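Local coordinates for protein aspartate aminotransferase, cytoplasmic (Schizosaccharomyces pombe 972h-, PDB 6JPK) that probably catalyses, with pyridoxal 5'-phosphate as cofactor, the reversible transfer of an amino group from L-aspartate to 2-oxoglutarate, giving oxaloacetate and L-glutamate, at residues S324-D336 with G382-V394. The protein carries 1 engineered substitution. Residues are numbered along the deposited sequence; the frame is centred on the assembly and turned at random.
Sequences SSRIIEMRKRLRD and GRISMAGLNNSNV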
loop_
_atom_site.group_PDB
_atom_site.type_symbol
_atom_site.label_atom_id
_atom_site.label_comp_id
_atom_site.label_asym_id
_atom_site.label_seq_id
_atom_site.Cartn_x
_atom_site.Cartn_y
_atom_site.Cartn_z
ATOM N N SER A 324 -4.329 -16.947 21.587
ATOM C CA SER A 324 -5.466 -16.493 22.373
ATOM C C SER A 324 -5.418 -17.058 23.789
ATOM O O SER A 324 -5.797 -16.370 24.740
ATOM C CB SER A 324 -6.781 -16.857 21.687
ATOM O OG SER A 324 -6.849 -18.242 21.412
ATOM N N SER A 325 -4.930 -18.286 23.953
ATOM C CA SER A 325 -4.830 -18.861 25.290
ATOM C C SER A 325 -3.800 -18.134 26.144
ATOM O O SER A 325 -4.013 -17.958 27.347
ATOM C CB SER A 325 -4.491 -20.347 25.206
ATOM O OG SER A 325 -5.572 -21.028 24.599
ATOM N N ARG A 326 -2.667 -17.731 25.565
ATOM C CA ARG A 326 -1.674 -17.030 26.383
ATOM C C ARG A 326 -2.208 -15.684 26.877
ATOM O O ARG A 326 -1.957 -15.293 28.027
ATOM C CB ARG A 326 -0.373 -16.822 25.609
ATOM C CG ARG A 326 0.835 -16.581 26.542
ATOM C CD ARG A 326 2.100 -16.137 25.810
ATOM N NE ARG A 326 2.072 -14.727 25.428
ATOM C CZ ARG A 326 2.218 -13.702 26.277
ATOM N NH1 ARG A 326 2.383 -13.924 27.578
ATOM N NH2 ARG A 326 2.179 -12.450 25.826
ATOM N N ILE A 327 -2.915 -14.949 26.018
ATOM C CA ILE A 327 -3.501 -13.672 26.433
ATOM C C ILE A 327 -4.526 -13.906 27.532
ATOM O O ILE A 327 -4.529 -13.223 28.562
ATOM C CB ILE A 327 -4.122 -12.939 25.230
ATOM C CG1 ILE A 327 -3.061 -12.610 24.170
ATOM C CG2 ILE A 327 -4.883 -11.675 25.673
ATOM C CD1 ILE A 327 -1.937 -11.720 24.668
ATOM N N ILE A 328 -5.408 -14.890 27.335
ATOM C CA ILE A 328 -6.395 -15.217 28.360
ATOM C C ILE A 328 -5.707 -15.565 29.676
ATOM O O ILE A 328 -6.156 -15.151 30.753
ATOM C CB ILE A 328 -7.309 -16.356 27.873
ATOM C CG1 ILE A 328 -8.315 -15.812 26.841
ATOM C CG2 ILE A 328 -8.005 -17.032 29.057
ATOM C CD1 ILE A 328 -9.037 -16.895 26.048
ATOM N N GLU A 329 -4.592 -16.295 29.612
ATOM C CA GLU A 329 -3.897 -16.676 30.839
ATOM C C GLU A 329 -3.284 -15.460 31.531
ATOM O O GLU A 329 -3.294 -15.374 32.764
ATOM C CB GLU A 329 -2.830 -17.739 30.536
ATOM C CG GLU A 329 -1.925 -18.098 31.719
ATOM C CD GLU A 329 -2.676 -18.723 32.890
ATOM O OE1 GLU A 329 -3.817 -19.205 32.696
ATOM O OE2 GLU A 329 -2.122 -18.739 34.016
ATOM N N MET A 330 -2.754 -14.506 30.757
ATOM C CA MET A 330 -2.221 -13.289 31.360
ATOM C C MET A 330 -3.337 -12.438 31.963
ATOM O O MET A 330 -3.144 -11.818 33.012
ATOM C CB MET A 330 -1.423 -12.490 30.326
ATOM C CG MET A 330 -0.047 -13.098 29.974
ATOM S SD MET A 330 1.023 -13.321 31.421
ATOM C CE MET A 330 0.836 -15.067 31.804
ATOM N N ARG A 331 -4.509 -12.391 31.317
ATOM C CA ARG A 331 -5.643 -11.675 31.902
ATOM C C ARG A 331 -6.053 -12.300 33.229
ATOM O O ARG A 331 -6.323 -11.592 34.209
ATOM C CB ARG A 331 -6.825 -11.670 30.932
ATOM C CG ARG A 331 -6.662 -10.785 29.705
ATOM C CD ARG A 331 -7.884 -10.917 28.769
ATOM N NE ARG A 331 -7.809 -9.989 27.640
ATOM C CZ ARG A 331 -8.080 -8.685 27.722
ATOM N NH1 ARG A 331 -8.431 -8.143 28.881
ATOM N NH2 ARG A 331 -7.987 -7.915 26.646
ATOM N N LYS A 332 -6.091 -13.634 33.277
ATOM C CA LYS A 332 -6.424 -14.340 34.507
ATOM C C LYS A 332 -5.375 -14.106 35.588
ATOM O O LYS A 332 -5.724 -13.891 36.754
ATOM C CB LYS A 332 -6.571 -15.835 34.218
ATOM C CG LYS A 332 -6.723 -16.695 35.464
ATOM C CD LYS A 332 -6.690 -18.196 35.128
ATOM C CE LYS A 332 -6.824 -19.050 36.393
ATOM N NZ LYS A 332 -6.564 -20.503 36.147
ATOM N N ARG A 333 -4.087 -14.149 35.227
ATOM C CA ARG A 333 -3.033 -13.920 36.217
ATOM C C ARG A 333 -3.137 -12.518 36.799
ATOM O O ARG A 333 -3.090 -12.330 38.020
ATOM C CB ARG A 333 -1.643 -14.126 35.600
ATOM C CG ARG A 333 -1.236 -15.571 35.300
ATOM C CD ARG A 333 -0.873 -16.374 36.560
ATOM N NE ARG A 333 0.192 -15.747 37.336
ATOM C CZ ARG A 333 1.481 -15.805 37.013
ATOM N NH1 ARG A 333 1.860 -16.464 35.923
ATOM N NH2 ARG A 333 2.393 -15.207 37.778
ATOM N N LEU A 334 -3.283 -11.516 35.933
ATOM C CA LEU A 334 -3.387 -10.136 36.404
ATOM C C LEU A 334 -4.590 -9.956 37.328
ATOM O O LEU A 334 -4.459 -9.426 38.438
ATOM C CB LEU A 334 -3.470 -9.183 35.207
ATOM C CG LEU A 334 -3.509 -7.699 35.549
ATOM C CD1 LEU A 334 -2.312 -7.313 36.420
ATOM C CD2 LEU A 334 -3.564 -6.860 34.271
ATOM N N ARG A 335 -5.768 -10.418 36.894
ATOM C CA ARG A 335 -6.965 -10.300 37.723
ATOM C C ARG A 335 -6.817 -11.062 39.034
ATOM O O ARG A 335 -7.168 -10.543 40.105
ATOM C CB ARG A 335 -8.194 -10.803 36.964
ATOM C CG ARG A 335 -9.488 -10.746 37.797
ATOM C CD ARG A 335 -10.321 -12.009 37.653
ATOM N NE ARG A 335 -11.489 -12.037 38.533
ATOM C CZ ARG A 335 -11.586 -12.778 39.637
ATOM N NH1 ARG A 335 -10.582 -13.562 40.009
ATOM N NH2 ARG A 335 -12.691 -12.742 40.372
ATOM N N ASP A 336 -6.293 -12.294 38.977
ATOM C CA ASP A 336 -6.164 -13.092 40.194
ATOM C C ASP A 336 -5.235 -12.430 41.198
ATOM O O ASP A 336 -5.456 -12.535 42.407
ATOM C CB ASP A 336 -5.670 -14.501 39.868
ATOM C CG ASP A 336 -6.757 -15.367 39.242
ATOM O OD1 ASP A 336 -7.913 -14.897 39.135
ATOM O OD2 ASP A 336 -6.455 -16.515 38.859
ATOM N N GLY A 382 -5.296 4.551 30.265
ATOM C CA GLY A 382 -5.352 3.264 30.926
ATOM C C GLY A 382 -5.351 2.064 30.005
ATOM O O GLY A 382 -5.471 0.934 30.495
ATOM N N ARG A 383 -5.206 2.261 28.695
ATOM C CA ARG A 383 -5.113 1.122 27.787
ATOM C C ARG A 383 -3.768 0.425 27.955
ATOM O O ARG A 383 -2.723 1.078 27.926
ATOM C CB ARG A 383 -5.277 1.564 26.333
ATOM C CG ARG A 383 -5.271 0.372 25.353
ATOM C CD ARG A 383 -4.778 0.752 23.968
ATOM N NE ARG A 383 -3.382 1.158 23.993
ATOM C CZ ARG A 383 -2.550 1.060 22.961
ATOM N NH1 ARG A 383 -2.969 0.562 21.810
ATOM N NH2 ARG A 383 -1.288 1.455 23.090
ATOM N N ILE A 384 -3.792 -0.907 28.122
ATOM C CA ILE A 384 -2.577 -1.709 28.060
ATOM C C ILE A 384 -2.696 -2.745 26.953
ATOM O O ILE A 384 -3.787 -3.188 26.573
ATOM C CB ILE A 384 -2.237 -2.409 29.390
ATOM C CG1 ILE A 384 -3.339 -3.392 29.789
ATOM C CG2 ILE A 384 -1.978 -1.364 30.491
ATOM C CD1 ILE A 384 -2.923 -4.318 30.946
ATOM N N SER A 385 -1.546 -3.141 26.440
ATOM C CA SER A 385 -1.463 -4.305 25.571
ATOM C C SER A 385 -1.142 -5.528 26.420
ATOM O O SER A 385 -0.110 -5.566 27.109
ATOM C CB SER A 385 -0.404 -4.099 24.498
ATOM O OG SER A 385 -0.149 -5.319 23.845
ATOM N N MET A 386 -2.033 -6.518 26.389
ATOM C CA MET A 386 -1.784 -7.736 27.148
ATOM C C MET A 386 -0.581 -8.500 26.611
ATOM O O MET A 386 -0.011 -9.320 27.339
ATOM C CB MET A 386 -3.020 -8.643 27.135
ATOM C CG MET A 386 -4.266 -8.063 27.806
ATOM S SD MET A 386 -4.049 -7.725 29.571
ATOM C CE MET A 386 -3.456 -9.318 30.144
ATOM N N ALA A 387 -0.171 -8.242 25.364
ATOM C CA ALA A 387 0.943 -8.993 24.788
ATOM C C ALA A 387 2.253 -8.681 25.492
ATOM O O ALA A 387 3.168 -9.514 25.482
ATOM C CB ALA A 387 1.073 -8.702 23.287
ATOM N N GLY A 388 2.363 -7.495 26.105
ATOM C CA GLY A 388 3.570 -7.150 26.833
ATOM C C GLY A 388 3.726 -7.903 28.137
ATOM O O GLY A 388 4.838 -7.962 28.678
ATOM N N LEU A 389 2.639 -8.483 28.645
ATOM C CA LEU A 389 2.648 -9.219 29.897
ATOM C C LEU A 389 3.054 -10.669 29.653
ATOM O O LEU A 389 2.620 -11.297 28.677
ATOM C CB LEU A 389 1.272 -9.174 30.565
ATOM C CG LEU A 389 1.005 -8.137 31.669
ATOM C CD1 LEU A 389 1.398 -6.760 31.224
ATOM C CD2 LEU A 389 -0.458 -8.158 32.047
ATOM N N ASN A 390 3.893 -11.188 30.546
ATOM C CA ASN A 390 4.282 -12.590 30.530
ATOM C C ASN A 390 4.678 -13.003 31.943
ATOM O O ASN A 390 4.603 -12.213 32.894
ATOM C CB ASN A 390 5.409 -12.844 29.519
ATOM C CG ASN A 390 6.647 -12.006 29.798
ATOM O OD1 ASN A 390 7.290 -12.162 30.834
ATOM N ND2 ASN A 390 6.986 -11.106 28.869
ATOM N N ASN A 391 5.121 -14.256 32.068
ATOM C CA ASN A 391 5.448 -14.820 33.377
ATOM C C ASN A 391 6.550 -14.055 34.101
ATOM O O ASN A 391 6.618 -14.091 35.332
ATOM C CB ASN A 391 5.875 -16.281 33.226
ATOM C CG ASN A 391 4.715 -17.224 33.314
ATOM O OD1 ASN A 391 3.991 -17.231 34.306
ATOM N ND2 ASN A 391 4.513 -18.020 32.265
ATOM N N SER A 392 7.442 -13.398 33.373
ATOM C CA SER A 392 8.532 -12.702 34.040
ATOM C C SER A 392 8.127 -11.339 34.614
ATOM O O SER A 392 8.880 -10.791 35.426
ATOM C CB SER A 392 9.711 -12.521 33.073
ATOM O OG SER A 392 9.476 -11.460 32.159
ATOM N N ASN A 393 6.978 -10.775 34.224
ATOM C CA ASN A 393 6.630 -9.427 34.664
ATOM C C ASN A 393 5.204 -9.236 35.182
ATOM O O ASN A 393 4.892 -8.140 35.666
ATOM C CB ASN A 393 6.895 -8.409 33.534
ATOM C CG ASN A 393 6.051 -8.654 32.280
ATOM O OD1 ASN A 393 4.938 -9.202 32.334
ATOM N ND2 ASN A 393 6.581 -8.228 31.134
ATOM N N VAL A 394 4.338 -10.251 35.122
ATOM C CA VAL A 394 2.929 -10.011 35.426
ATOM C C VAL A 394 2.721 -9.708 36.910
ATOM O O VAL A 394 1.836 -8.921 37.271
ATOM C CB VAL A 394 2.050 -11.190 34.947
ATOM C CG1 VAL A 394 2.402 -12.487 35.665
ATOM C CG2 VAL A 394 0.564 -10.859 35.127
HETATM O O HOH W 1 4.979 -15.682 37.106
#
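Arg-326 reaches end-on to Leu-389 O with both terminal nitrogens, NH1 at 2.9 Å and NH2 at 3.1 Å. The oxygen lies in the guanidinium plane, NH1 meeting it on a lone pair and NH2 almost straight down the carbonyl bond. A bend at chi3 (78°) brings the guanidinium up to the loop at Leu-389. A leucine in place of Arg-326 would probably leave Leu-389 O without either donor and its loop less firmly tied to the helix. Met-386 folds back, its CE 3.6 Å from Arg-331 CG and its CG over one face of that guanidinium, which bonds to Ile-350 O, Gly-355 O and Phe-357 O. In the small domain of the aspartate aminotransferase fold, helix 310-340 packs mainly against the 3-10 turn 386-388 and the following loop; the preceding strand 383-385, antiparallel to 357-359, holds Arg-383, a probable L-aspartate ligand. Met-330 lays its SD against Asn-390 CA (3.5 Å). The Leu-334 and Leu-389 side chains cross at about a right angle, their CD2 atoms 4.0 Å apart. Arg-333 NH1 donates to Asn-391 OD1 (2.8 Å), Val-394 CG1 lies over one guanidinium face, offset to its rim, and NH2 donates to a water bridging to Asn-391 O and salt-bridges Glu-395.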